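Side-chain contact in 5-cytosine DNA methyltransferase (Entamoeba histolytica, PDB 3QV2), which probably transfers a methyl group from S-adenosyl-L-methionine to carbon 5 of cytosine in tRNA or DNA: residues E264-N268 / K269-Y273. Numbering follows the deposited sequence.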
loop_
_atom_site.group_PDB
_atom_site.type_symbol
_atom_site.label_atom_id
_atom_site.label_comp_id
_atom_site.label_asym_id
_atom_site.label_seq_id
_atom_site.Cartn_x
_atom_site.Cartn_y
_atom_site.Cartn_z
ATOM N N GLU A 264 -25.326 3.764 23.419
ATOM C CA GLU A 264 -26.699 3.852 22.932
ATOM C C GLU A 264 -26.970 5.172 22.219
ATOM O O GLU A 264 -27.912 5.283 21.436
ATOM C CB GLU A 264 -27.698 3.660 24.076
ATOM C CG GLU A 264 -27.682 4.762 25.121
ATOM C CD GLU A 264 -28.871 4.681 26.059
ATOM O OE1 GLU A 264 -29.001 5.557 26.940
ATOM O OE2 GLU A 264 -29.681 3.743 25.909
ATOM N N ASP A 265 -26.137 6.170 22.495
ATOM C CA ASP A 265 -26.277 7.479 21.867
ATOM C C ASP A 265 -25.892 7.436 20.392
ATOM O O ASP A 265 -26.187 8.364 19.638
ATOM C CB ASP A 265 -25.432 8.521 22.601
ATOM C CG ASP A 265 -25.952 8.811 23.994
ATOM O OD1 ASP A 265 -27.164 8.611 24.229
ATOM O OD2 ASP A 265 -25.154 9.243 24.851
ATOM N N LEU A 266 -25.235 6.354 19.985
ATOM C CA LEU A 266 -24.801 6.195 18.602
ATOM C C LEU A 266 -25.872 5.509 17.754
ATOM O O LEU A 266 -25.802 5.516 16.526
ATOM C CB LEU A 266 -23.498 5.392 18.542
ATOM C CG LEU A 266 -22.269 5.980 19.244
ATOM C CD1 LEU A 266 -21.122 4.979 19.260
ATOM C CD2 LEU A 266 -21.837 7.276 18.583
ATOM N N LEU A 267 -26.864 4.924 18.422
ATOM C CA LEU A 267 -27.908 4.150 17.751
ATOM C C LEU A 267 -28.561 4.857 16.560
ATOM O O LEU A 267 -28.853 4.226 15.543
ATOM C CB LEU A 267 -28.978 3.704 18.754
ATOM C CG LEU A 267 -28.626 2.491 19.616
ATOM C CD1 LEU A 267 -29.714 2.220 20.648
ATOM C CD2 LEU A 267 -28.391 1.266 18.740
ATOM N N ASN A 268 -28.795 6.160 16.688
ATOM C CA ASN A 268 -29.480 6.920 15.642
ATOM C C ASN A 268 -28.604 7.970 14.967
ATOM O O ASN A 268 -28.932 9.156 14.958
ATOM C CB ASN A 268 -30.746 7.581 16.193
ATOM C CG ASN A 268 -31.858 6.584 16.460
ATOM O OD1 ASN A 268 -32.009 6.088 17.577
ATOM N ND2 ASN A 268 -32.645 6.288 15.432
ATOM N N LYS A 269 -27.486 7.527 14.403
ATOM C CA LYS A 269 -26.608 8.414 13.654
ATOM C C LYS A 269 -26.251 7.764 12.323
ATOM O O LYS A 269 -25.317 8.184 11.639
ATOM C CB LYS A 269 -25.351 8.740 14.464
ATOM C CG LYS A 269 -25.650 9.228 15.877
ATOM C CD LYS A 269 -24.389 9.627 16.631
ATOM C CE LYS A 269 -23.874 10.988 16.187
ATOM N NZ LYS A 269 -22.890 11.554 17.152
ATOM N N ASN A 270 -27.008 6.728 11.972
ATOM C CA ASN A 270 -26.857 6.037 10.695
ATOM C C ASN A 270 -25.419 5.635 10.373
ATOM O O ASN A 270 -24.984 5.733 9.226
ATOM C CB ASN A 270 -27.434 6.886 9.561
ATOM C CG ASN A 270 -28.928 7.107 9.702
ATOM O OD1 ASN A 270 -29.373 7.912 10.520
ATOM N ND2 ASN A 270 -29.710 6.392 8.902
ATOM N N LEU A 271 -24.691 5.173 11.384
ATOM C CA LEU A 271 -23.299 4.775 11.209
ATOM C C LEU A 271 -23.171 3.605 10.239
ATOM O O LEU A 271 -24.004 2.699 10.235
ATOM C CB LEU A 271 -22.676 4.407 12.557
ATOM C CG LEU A 271 -22.711 5.494 13.632
ATOM C CD1 LEU A 271 -22.067 5.001 14.918
ATOM C CD2 LEU A 271 -22.034 6.763 13.135
ATOM N N ARG A 272 -22.125 3.630 9.418
ATOM C CA ARG A 272 -21.860 2.546 8.478
ATOM C C ARG A 272 -20.368 2.420 8.214
ATOM O O ARG A 272 -19.615 3.378 8.391
ATOM C CB ARG A 272 -22.590 2.785 7.154
ATOM C CG ARG A 272 -22.057 3.961 6.349
ATOM C CD ARG A 272 -22.634 3.978 4.941
ATOM N NE ARG A 272 -22.246 5.179 4.205
ATOM C CZ ARG A 272 -21.168 5.270 3.433
ATOM N NH1 ARG A 272 -20.360 4.229 3.291
ATOM N NH2 ARG A 272 -20.896 6.405 2.803
ATOM N N TYR A 273 -19.940 1.235 7.792
ATOM C CA TYR A 273 -18.568 1.053 7.345
ATOM C C TYR A 273 -18.405 1.734 5.999
ATOM O O TYR A 273 -19.372 1.890 5.252
ATOM C CB TYR A 273 -18.229 -0.431 7.189
ATOM C CG TYR A 273 -18.440 -1.268 8.430
ATOM C CD1 TYR A 273 -17.551 -1.205 9.494
ATOM C CD2 TYR A 273 -19.517 -2.137 8.527
ATOM C CE1 TYR A 273 -17.738 -1.976 10.628
ATOM C CE2 TYR A 273 -19.714 -2.911 9.652
ATOM C CZ TYR A 273 -18.822 -2.827 10.699
ATOM O OH TYR A 273 -19.020 -3.599 11.819
HETATM O O HOH W 1 -26.332 3.874 13.953
#
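The flat group that Lys269 meets is the peptide between Asp265 and Leu266. Lys269 CD comes at its carbonyl-oxygen edge, 3.7 Å from Asp265 O, and not over a face. It stands about 1.5 Å off the peptide plane. Its nearest side-chain neighbour is Leu266 CD2, at 4.0 Å. Two torsions put CD there: CG sits beside the backbone N (chi1 -51°), and the next bond is extended (chi2 -176°). A bend one bond further on sends CE and NZ away from the contact. Lys269 N gives a weak bond to Leu266 O, 3.4 Å long and far from straight (125°). On the apolar side, Leu271 CD1 packs on Leu266 CB at 3.9 Å. Both leucines also touch Ile224 of the small sheet 224-226/249-251, and Leu266 reaches Ile215 of helix 212-218. This region, away from the bound cofactor product, is probably the target-recognition part of the C5-methyltransferase fold. Water 1 donates to Leu267 O at 3.0 Å and accepts a weak bond from Leu271 N. The two segments thus meet mostly through apolar contacts, with one weak direct bond. Lys269 lends its aliphatic part to Leu266, while its ammonium is hydrogen-bonded elsewhere and forms a weak, long ion pair with Glu254.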